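Esterase (Rhizomucor miehei CAU432, PDB 4WY8) hydrolyses carboxylic esters, as a fungal carboxylesterase that probably works through the serine-based mechanism of the alpha/beta hydrolases. Local coordinates at residues K43-L53 against R101-V109; S121-P129 against D223-S234. One frame throughout, in Å; residues are numbered along the deposited sequence.

Interaction 1 (K43-L53 against R101-V109); sequences KALEGLPDVYL and RRTVYELTV
V51 and Y105 meet at about a right angle, the valine laying CG2 over the middle of the tyrosine ring in a CH-pi contact, 3.7 Å from CG2 to the ring centroid and 10° off the normal. The opposite face of the ring rests on CG of R101, one turn earlier in the helix, so the phenol is held flat between a methyl and an arginine stem. L48 forks over the two arginines: CD1 sits over the centre of the R102 guanidinium, while CD2 lies against R101 NE at 3.6 Å. In this alpha/beta hydrolase fold the helix 101-111 packs against the sheet, and 43-53 runs along its outer side before entering the edge strand 51-59. R102, bent at chi2 and chi3 (74° and 62°), turns its end into the type II turn L45-L48, where NH1 and NH2 both donate to E46 O, at 2.8 and 3.0 Å, from one face of the carbonyl plane; its NE is bonded to A297 O. A water bridges A44 O and R101 NH2. P49 sets CG 3.3 Å from E106 OE2, the carboxylate being paired through OE1 with R110, and rests CB on both methyls of V109.

Interaction 2 (S121-P129 against D223-S234); sequences SLSPEVRFP and DHYIPDKKDRQS
The loop 121-129 passes the C-terminal end of helix 215-225 with P124 nearest H224 and R127 nearest Y225, and it is tied there by F128 N donating to Y225 O at 2.9 Å, a fairly straight bond of 165°. R127 adds a second tie to the helix end: its chain bends at chi2 (-74°), which brings NH1 to H224 O at 2.7 Å, with the oxygen close to the guanidinium plane. P227 CG covers one face of that guanidinium near its rim, and P124 O lies over the opposite face. Within an alpha/beta hydrolase fold, this loop links strand 114-118 to helix 130-143, and the contact fastens it to the last turn of helix 215-225 and the residues just after it. F128 places CB over the centre of the Y225 ring, 3.9 Å from the centroid, and its ring then turns an edge toward the tyrosine face in an offset edge-to-face pair with planes at 63°. The same CB also touches I226 CG1 at 3.6 Å. S123 OG reaches the edge of the Y225 ring while donating to V126 O; W92 stacks on the same tyrosine. P124 lies alongside H224, its CB 3.4 Å from ND1. Further along, R232 grips I226 O side-on through NE and NH2, and its NH2 also forms a salt bridge with D223 OD1, linking the helix end to the 3-10 segment 229-233.

Overall arrangement
Both segments of interaction 1 precede those of interaction 2 in the sequence, and the two contacts flank the centre of the molecule from opposite sides, with their centres 32 Å apart and their nearest atoms about 13 Å apart. Strand 114-118 connects them in sequence: it follows helix 101-111 of interaction 1 and leads into the loop 121-129 of interaction 2. Interaction 1 joins that helix to the approach to the outermost strand 51-59, whereas interaction 2 joins the loop before helix 130-143 to the C-terminal end of helix 215-225, far from that edge. The probable catalytic triad of S164, D261 and H291 belongs to neither, although T103 of interaction 1 bonds to the backbone oxygen of F294, shortly after H291.

Interaction 1 (K43-L53 against R101-V109)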
loop_
_atom_site.group_PDB
_atom_site.type_symbol
_atom_site.label_atom_id
_atom_site.label_comp_id
_atom_site.label_asym_id
_atom_site.label_seq_id
_atom_site.Cartn_x
_atom_site.Cartn_y
_atom_site.Cartn_z
ATOM N N LYS A 43 -24.387 13.998 -0.539
ATOM C CA LYS A 43 -23.702 12.907 0.140
ATOM C C LYS A 43 -22.600 13.431 1.076
ATOM O O LYS A 43 -21.956 12.660 1.805
ATOM C CB LYS A 43 -23.094 11.957 -0.890
ATOM C CG LYS A 43 -24.074 11.186 -1.763
ATOM C CD LYS A 43 -24.588 9.923 -1.077
ATOM C CE LYS A 43 -24.591 8.736 -2.046
ATOM N NZ LYS A 43 -24.760 7.424 -1.334
ATOM N N ALA A 44 -22.399 14.745 1.054
ATOM C CA ALA A 44 -21.255 15.371 1.723
ATOM C C ALA A 44 -21.164 15.076 3.217
ATOM O O ALA A 44 -20.071 15.007 3.771
ATOM C CB ALA A 44 -21.292 16.869 1.506
ATOM N N LEU A 45 -22.316 14.877 3.850
ATOM C CA LEU A 45 -22.394 14.676 5.288
ATOM C C LEU A 45 -22.638 13.210 5.642
ATOM O O LEU A 45 -22.480 12.814 6.796
ATOM C CB LEU A 45 -23.517 15.537 5.868
ATOM C CG LEU A 45 -23.399 17.063 5.748
ATOM C CD1 LEU A 45 -24.623 17.728 6.377
ATOM C CD2 LEU A 45 -22.139 17.563 6.412
ATOM N N GLU A 46 -23.010 12.403 4.652
ATOM C CA GLU A 46 -23.322 10.998 4.908
ATOM C C GLU A 46 -22.099 10.227 5.374
ATOM O O GLU A 46 -21.056 10.233 4.700
ATOM C CB GLU A 46 -23.877 10.311 3.659
ATOM C CG GLU A 46 -25.306 10.635 3.312
ATOM C CD GLU A 46 -25.894 9.602 2.370
ATOM O OE1 GLU A 46 -25.284 8.511 2.236
ATOM O OE2 GLU A 46 -26.955 9.885 1.764
ATOM N N GLY A 47 -22.229 9.576 6.529
ATOM C CA GLY A 47 -21.167 8.753 7.080
ATOM C C GLY A 47 -19.966 9.549 7.557
ATOM O O GLY A 47 -18.906 8.991 7.834
ATOM N N LEU A 48 -20.134 10.860 7.668
ATOM C CA LEU A 48 -19.070 11.710 8.159
ATOM C C LEU A 48 -18.845 11.451 9.661
ATOM O O LEU A 48 -19.760 11.586 10.457
ATOM C CB LEU A 48 -19.429 13.161 7.865
ATOM C CG LEU A 48 -18.358 14.248 7.757
ATOM C CD1 LEU A 48 -17.290 13.943 6.715
ATOM C CD2 LEU A 48 -19.064 15.553 7.453
ATOM N N PRO A 49 -17.615 11.081 10.048
ATOM C CA PRO A 49 -17.299 10.805 11.451
ATOM C C PRO A 49 -17.463 12.044 12.308
ATOM O O PRO A 49 -17.336 13.156 11.804
ATOM C CB PRO A 49 -15.823 10.372 11.418
ATOM C CG PRO A 49 -15.535 10.049 9.993
ATOM C CD PRO A 49 -16.431 10.938 9.188
ATOM N N ASP A 50 -17.771 11.839 13.578
ATOM C CA ASP A 50 -17.849 12.900 14.567
ATOM C C ASP A 50 -16.476 13.240 15.134
ATOM O O ASP A 50 -15.716 12.338 15.531
ATOM C CB ASP A 50 -18.755 12.460 15.709
ATOM C CG ASP A 50 -20.188 12.313 15.282
ATOM O OD1 ASP A 50 -20.694 13.203 14.561
ATOM O OD2 ASP A 50 -20.786 11.274 15.641
ATOM N N VAL A 51 -16.157 14.530 15.197
ATOM C CA VAL A 51 -14.870 14.930 15.737
ATOM C C VAL A 51 -15.050 16.101 16.666
ATOM O O VAL A 51 -15.997 16.876 16.543
ATOM C CB VAL A 51 -13.837 15.321 14.621
ATOM C CG1 VAL A 51 -13.574 14.148 13.641
ATOM C CG2 VAL A 51 -14.289 16.568 13.865
ATOM N N TYR A 52 -14.121 16.227 17.598
ATOM C CA TYR A 52 -13.977 17.429 18.388
ATOM C C TYR A 52 -13.129 18.409 17.583
ATOM O O TYR A 52 -11.972 18.106 17.291
ATOM C CB TYR A 52 -13.332 17.107 19.746
ATOM C CG TYR A 52 -13.142 18.324 20.616
ATOM C CD1 TYR A 52 -14.043 18.620 21.626
ATOM C CD2 TYR A 52 -12.087 19.200 20.401
ATOM C CE1 TYR A 52 -13.886 19.756 22.416
ATOM C CE2 TYR A 52 -11.926 20.339 21.179
ATOM C CZ TYR A 52 -12.827 20.610 22.180
ATOM O OH TYR A 52 -12.649 21.740 22.946
ATOM N N LEU A 53 -13.672 19.589 17.265
ATOM C CA LEU A 53 -12.943 20.551 16.439
ATOM C C LEU A 53 -12.654 21.843 17.193
ATOM O O LEU A 53 -13.498 22.354 17.923
ATOM C CB LEU A 53 -13.712 20.845 15.140
ATOM C CG LEU A 53 -13.018 21.816 14.174
ATOM C CD1 LEU A 53 -13.264 21.431 12.722
ATOM C CD2 LEU A 53 -13.532 23.214 14.391
ATOM N N ARG A 101 -12.460 18.135 4.388
ATOM C CA ARG A 101 -13.149 17.735 5.603
ATOM C C ARG A 101 -13.299 16.222 5.686
ATOM O O ARG A 101 -13.075 15.615 6.735
ATOM C CB ARG A 101 -14.532 18.392 5.685
ATOM C CG ARG A 101 -15.354 17.863 6.863
ATOM C CD ARG A 101 -16.706 18.552 6.949
ATOM N NE ARG A 101 -17.496 18.290 5.754
ATOM C CZ ARG A 101 -18.595 18.957 5.422
ATOM N NH1 ARG A 101 -19.035 19.934 6.194
ATOM N NH2 ARG A 101 -19.249 18.637 4.319
ATOM N N ARG A 102 -13.721 15.607 4.593
ATOM C CA ARG A 102 -13.943 14.164 4.609
ATOM C C ARG A 102 -12.637 13.424 4.965
ATOM O O ARG A 102 -12.569 12.633 5.919
ATOM C CB ARG A 102 -14.497 13.723 3.242
ATOM C CG ARG A 102 -14.574 12.210 3.031
ATOM C CD ARG A 102 -15.694 11.571 3.807
ATOM N NE ARG A 102 -16.984 12.104 3.354
ATOM C CZ ARG A 102 -18.170 11.671 3.774
ATOM N NH1 ARG A 102 -18.254 10.682 4.651
ATOM N NH2 ARG A 102 -19.271 12.222 3.301
ATOM N N THR A 103 -11.592 13.725 4.199
ATOM C CA THR A 103 -10.292 13.109 4.393
ATOM C C THR A 103 -9.760 13.306 5.819
ATOM O O THR A 103 -9.308 12.353 6.474
ATOM C CB THR A 103 -9.292 13.696 3.390
ATOM O OG1 THR A 103 -9.752 13.423 2.055
ATOM C CG2 THR A 103 -7.909 13.096 3.613
ATOM N N VAL A 104 -9.841 14.544 6.297
ATOM C CA VAL A 104 -9.320 14.920 7.603
ATOM C C VAL A 104 -10.107 14.280 8.756
ATOM O O VAL A 104 -9.518 13.730 9.691
ATOM C CB VAL A 104 -9.310 16.468 7.745
ATOM C CG1 VAL A 104 -9.163 16.870 9.199
ATOM C CG2 VAL A 104 -8.171 17.081 6.887
ATOM N N TYR A 105 -11.431 14.298 8.680
ATOM C CA TYR A 105 -12.232 13.676 9.744
ATOM C C TYR A 105 -11.963 12.178 9.800
ATOM O O TYR A 105 -11.759 11.612 10.912
ATOM C CB TYR A 105 -13.735 13.925 9.551
ATOM C CG TYR A 105 -14.219 15.323 9.899
ATOM C CD1 TYR A 105 -13.350 16.411 9.892
ATOM C CD2 TYR A 105 -15.564 15.556 10.218
ATOM C CE1 TYR A 105 -13.810 17.705 10.198
ATOM C CE2 TYR A 105 -16.035 16.843 10.528
ATOM C CZ TYR A 105 -15.148 17.909 10.515
ATOM O OH TYR A 105 -15.590 19.187 10.813
ATOM N N GLU A 106 -11.910 11.539 8.619
ATOM C CA GLU A 106 -11.617 10.087 8.588
ATOM C C GLU A 106 -10.226 9.748 9.146
ATOM O O GLU A 106 -10.060 8.804 9.903
ATOM C CB GLU A 106 -11.736 9.541 7.156
ATOM C CG GLU A 106 -13.171 9.366 6.653
ATOM C CD GLU A 106 -13.967 8.260 7.370
ATOM O OE1 GLU A 106 -13.368 7.369 8.025
ATOM O OE2 GLU A 106 -15.215 8.276 7.252
ATOM N N LEU A 107 -9.224 10.511 8.738
ATOM C CA LEU A 107 -7.866 10.312 9.231
ATOM C C LEU A 107 -7.821 10.494 10.756
ATOM O O LEU A 107 -7.216 9.719 11.486
ATOM C CB LEU A 107 -6.928 11.300 8.538
ATOM C CG LEU A 107 -5.437 11.207 8.872
ATOM C CD1 LEU A 107 -4.816 9.816 8.534
ATOM C CD2 LEU A 107 -4.682 12.347 8.182
ATOM N N THR A 108 -8.488 11.536 11.219
ATOM C CA THR A 108 -8.597 11.824 12.636
ATOM C C THR A 108 -9.114 10.630 13.404
ATOM O O THR A 108 -8.468 10.202 14.378
ATOM C CB THR A 108 -9.531 13.013 12.900
ATOM O OG1 THR A 108 -8.995 14.201 12.287
ATOM C CG2 THR A 108 -9.715 13.207 14.406
ATOM N N VAL A 109 -10.255 10.064 12.995
ATOM C CA VAL A 109 -10.785 8.984 13.844
ATOM C C VAL A 109 -10.131 7.634 13.586
ATOM O O VAL A 109 -10.068 6.783 14.490
ATOM C CB VAL A 109 -12.313 8.810 13.690
ATOM C CG1 VAL A 109 -13.025 10.136 14.023
ATOM C CG2 VAL A 109 -12.655 8.378 12.270
HETATM O O HOH W 1 -17.402 16.552 3.336
#

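Interaction 2 (S121-P129 against D223-S234)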
loop_
_atom_site.group_PDB
_atom_site.type_symbol
_atom_site.label_atom_id
_atom_site.label_comp_id
_atom_site.label_asym_id
_atom_site.label_seq_id
_atom_site.Cartn_x
_atom_site.Cartn_y
_atom_site.Cartn_z
ATOM N N SER A 121 -1.807 30.570 3.388
ATOM C CA SER A 121 -2.211 31.611 2.447
ATOM C C SER A 121 -2.149 31.099 1.019
ATOM O O SER A 121 -1.126 30.540 0.578
ATOM C CB SER A 121 -1.341 32.859 2.607
ATOM O OG SER A 121 -1.393 33.347 3.948
ATOM N N LEU A 122 -3.242 31.300 0.293
ATOM C CA LEU A 122 -3.341 30.794 -1.073
ATOM C C LEU A 122 -2.795 31.788 -2.094
ATOM O O LEU A 122 -2.738 32.998 -1.845
ATOM C CB LEU A 122 -4.797 30.439 -1.399
ATOM C CG LEU A 122 -5.339 29.314 -0.510
ATOM C CD1 LEU A 122 -6.821 29.060 -0.754
ATOM C CD2 LEU A 122 -4.515 28.033 -0.698
ATOM N N SER A 123 -2.370 31.258 -3.238
ATOM C CA SER A 123 -1.901 32.074 -4.361
ATOM C C SER A 123 -3.079 32.373 -5.299
ATOM O O SER A 123 -4.075 31.655 -5.267
ATOM C CB SER A 123 -0.770 31.359 -5.106
ATOM O OG SER A 123 0.392 31.301 -4.299
ATOM N N PRO A 124 -2.989 33.432 -6.125
ATOM C CA PRO A 124 -1.875 34.361 -6.335
ATOM C C PRO A 124 -1.834 35.518 -5.342
ATOM O O PRO A 124 -0.978 36.373 -5.515
ATOM C CB PRO A 124 -2.151 34.917 -7.738
ATOM C CG PRO A 124 -3.640 34.993 -7.779
ATOM C CD PRO A 124 -4.128 33.765 -7.002
ATOM N N GLU A 125 -2.750 35.590 -4.377
ATOM C CA GLU A 125 -2.707 36.701 -3.425
ATOM C C GLU A 125 -1.364 36.731 -2.694
ATOM O O GLU A 125 -0.893 37.793 -2.304
ATOM C CB GLU A 125 -3.852 36.628 -2.425
ATOM C CG GLU A 125 -5.220 36.924 -3.016
ATOM C CD GLU A 125 -5.849 35.690 -3.648
ATOM O OE1 GLU A 125 -5.127 34.680 -3.861
ATOM O OE2 GLU A 125 -7.074 35.720 -3.913
ATOM N N VAL A 126 -0.779 35.558 -2.450
ATOM C CA VAL A 126 0.622 35.513 -2.063
ATOM C C VAL A 126 1.324 34.618 -3.075
ATOM O O VAL A 126 0.670 33.857 -3.775
ATOM C CB VAL A 126 0.815 35.007 -0.610
ATOM C CG1 VAL A 126 0.005 35.883 0.371
ATOM C CG2 VAL A 126 0.420 33.533 -0.474
ATOM N N ARG A 127 2.644 34.701 -3.160
ATOM C CA ARG A 127 3.391 33.832 -4.044
ATOM C C ARG A 127 4.246 32.921 -3.167
ATOM O O ARG A 127 4.334 33.107 -1.951
ATOM C CB ARG A 127 4.300 34.629 -5.006
ATOM C CG ARG A 127 3.636 35.793 -5.728
ATOM C CD ARG A 127 2.693 35.313 -6.834
ATOM N NE ARG A 127 2.139 36.439 -7.590
ATOM C CZ ARG A 127 1.312 36.320 -8.622
ATOM N NH1 ARG A 127 0.938 35.121 -9.044
ATOM N NH2 ARG A 127 0.859 37.410 -9.233
ATOM N N PHE A 128 4.841 31.922 -3.787
ATOM C CA PHE A 128 5.969 31.219 -3.197
ATOM C C PHE A 128 6.962 32.278 -2.702
ATOM O O PHE A 128 7.166 33.290 -3.393
ATOM C CB PHE A 128 6.578 30.282 -4.255
ATOM C CG PHE A 128 7.887 29.676 -3.873
ATOM C CD1 PHE A 128 7.934 28.589 -3.013
ATOM C CD2 PHE A 128 9.073 30.155 -4.425
ATOM C CE1 PHE A 128 9.140 28.025 -2.660
ATOM C CE2 PHE A 128 10.285 29.589 -4.090
ATOM C CZ PHE A 128 10.319 28.521 -3.209
ATOM N N PRO A 129 7.563 32.080 -1.509
ATOM C CA PRO A 129 7.432 30.937 -0.601
ATOM C C PRO A 129 6.664 31.215 0.680
ATOM O O PRO A 129 6.977 30.639 1.728
ATOM C CB PRO A 129 8.888 30.624 -0.257
ATOM C CG PRO A 129 9.515 31.997 -0.171
ATOM C CD PRO A 129 8.772 32.871 -1.193
ATOM N N ASP A 223 1.702 28.949 -12.506
ATOM C CA ASP A 223 1.789 30.347 -12.926
ATOM C C ASP A 223 1.279 31.270 -11.823
ATOM O O ASP A 223 1.810 32.361 -11.631
ATOM C CB ASP A 223 1.021 30.592 -14.232
ATOM C CG ASP A 223 1.800 30.148 -15.454
ATOM O OD1 ASP A 223 3.039 30.022 -15.350
ATOM O OD2 ASP A 223 1.173 29.915 -16.512
ATOM N N HIS A 224 0.247 30.852 -11.097
ATOM C CA HIS A 224 -0.156 31.658 -9.933
ATOM C C HIS A 224 0.830 31.586 -8.747
ATOM O O HIS A 224 1.013 32.575 -8.032
ATOM C CB HIS A 224 -1.547 31.257 -9.433
ATOM C CG HIS A 224 -2.678 31.772 -10.275
ATOM N ND1 HIS A 224 -2.867 33.115 -10.535
ATOM C CD2 HIS A 224 -3.708 31.129 -10.872
ATOM C CE1 HIS A 224 -3.952 33.274 -11.271
ATOM N NE2 HIS A 224 -4.477 32.083 -11.496
ATOM N N TYR A 225 1.422 30.412 -8.514
ATOM C CA TYR A 225 2.288 30.183 -7.334
ATOM C C TYR A 225 3.693 30.783 -7.497
ATOM O O TYR A 225 4.226 31.427 -6.581
ATOM C CB TYR A 225 2.387 28.669 -7.073
ATOM C CG TYR A 225 3.113 28.186 -5.819
ATOM C CD1 TYR A 225 4.113 27.214 -5.907
ATOM C CD2 TYR A 225 2.758 28.641 -4.566
ATOM C CE1 TYR A 225 4.758 26.741 -4.788
ATOM C CE2 TYR A 225 3.392 28.168 -3.426
ATOM C CZ TYR A 225 4.389 27.217 -3.549
ATOM O OH TYR A 225 5.029 26.740 -2.423
ATOM N N ILE A 226 4.288 30.530 -8.663
ATOM C CA ILE A 226 5.641 30.963 -8.994
ATOM C C ILE A 226 5.652 31.568 -10.387
ATOM O O ILE A 226 6.010 30.882 -11.356
ATOM C CB ILE A 226 6.633 29.775 -8.947
ATOM C CG1 ILE A 226 6.467 28.993 -7.647
ATOM C CG2 ILE A 226 8.072 30.252 -9.027
ATOM C CD1 ILE A 226 7.314 27.750 -7.591
ATOM N N PRO A 227 5.274 32.852 -10.498
ATOM C CA PRO A 227 5.148 33.517 -11.806
ATOM C C PRO A 227 6.425 33.529 -12.628
ATOM O O PRO A 227 6.406 33.301 -13.847
ATOM C CB PRO A 227 4.760 34.958 -11.437
ATOM C CG PRO A 227 4.103 34.834 -10.097
ATOM C CD PRO A 227 4.872 33.735 -9.391
ATOM N N ASP A 228 7.537 33.802 -11.966
ATOM C CA ASP A 228 8.796 33.886 -12.677
ATOM C C ASP A 228 9.502 32.536 -12.620
ATOM O O ASP A 228 9.918 32.068 -11.564
ATOM C CB ASP A 228 9.605 35.057 -12.122
ATOM C CG ASP A 228 9.038 36.419 -12.607
ATOM O OD1 ASP A 228 8.503 36.467 -13.743
ATOM O OD2 ASP A 228 9.058 37.416 -11.845
ATOM N N LYS A 229 9.557 31.908 -13.788
ATOM C CA LYS A 229 10.006 30.532 -13.992
ATOM C C LYS A 229 11.398 30.172 -13.443
ATOM O O LYS A 229 11.635 29.035 -13.025
ATOM C CB LYS A 229 9.944 30.252 -15.493
ATOM C CG LYS A 229 8.503 30.115 -16.012
ATOM C CD LYS A 229 8.463 29.815 -17.515
ATOM C CE LYS A 229 7.091 29.303 -17.943
ATOM N NZ LYS A 229 6.011 30.239 -17.516
ATOM N N LYS A 230 12.305 31.134 -13.406
ATOM C CA LYS A 230 13.614 30.874 -12.831
ATOM C C LYS A 230 13.529 30.449 -11.372
ATOM O O LYS A 230 14.289 29.576 -10.920
ATOM C CB LYS A 230 14.539 32.080 -13.017
ATOM C CG LYS A 230 15.245 31.961 -14.367
ATOM C CD LYS A 230 16.286 33.029 -14.642
ATOM C CE LYS A 230 16.993 32.715 -15.963
ATOM N NZ LYS A 230 18.344 33.346 -16.054
ATOM N N ASP A 231 12.588 31.037 -10.645
ATOM C CA ASP A 231 12.408 30.696 -9.231
ATOM C C ASP A 231 11.983 29.251 -9.041
ATOM O O ASP A 231 12.110 28.698 -7.947
ATOM C CB ASP A 231 11.378 31.607 -8.593
ATOM C CG ASP A 231 11.825 33.046 -8.565
ATOM O OD1 ASP A 231 13.051 33.288 -8.586
ATOM O OD2 ASP A 231 10.945 33.934 -8.540
ATOM N N ARG A 232 11.474 28.632 -10.104
ATOM C CA ARG A 232 11.065 27.229 -10.013
ATOM C C ARG A 232 12.268 26.326 -9.839
ATOM O O ARG A 232 12.113 25.120 -9.591
ATOM C CB ARG A 232 10.262 26.832 -11.249
ATOM C CG ARG A 232 9.041 27.676 -11.353
ATOM C CD ARG A 232 8.240 27.411 -12.572
ATOM N NE ARG A 232 7.106 28.328 -12.582
ATOM C CZ ARG A 232 6.174 28.336 -13.517
ATOM N NH1 ARG A 232 6.274 27.484 -14.527
ATOM N NH2 ARG A 232 5.169 29.210 -13.447
ATOM N N GLN A 233 13.466 26.895 -9.960
ATOM C CA GLN A 233 14.659 26.068 -9.819
ATOM C C GLN A 233 15.022 25.887 -8.328
ATOM O O GLN A 233 15.845 25.053 -7.983
ATOM C CB GLN A 233 15.818 26.680 -10.620
ATOM C CG GLN A 233 15.696 26.510 -12.154
ATOM C CD GLN A 233 16.172 25.145 -12.672
ATOM O OE1 GLN A 233 17.105 24.542 -12.129
ATOM N NE2 GLN A 233 15.527 24.657 -13.730
ATOM N N SER A 234 14.384 26.623 -7.434
ATOM C CA SER A 234 14.608 26.359 -6.005
ATOM C C SER A 234 14.136 24.950 -5.601
ATOM O O SER A 234 13.056 24.518 -6.000
ATOM C CB SER A 234 13.877 27.385 -5.157
ATOM O OG SER A 234 13.783 26.936 -3.809
#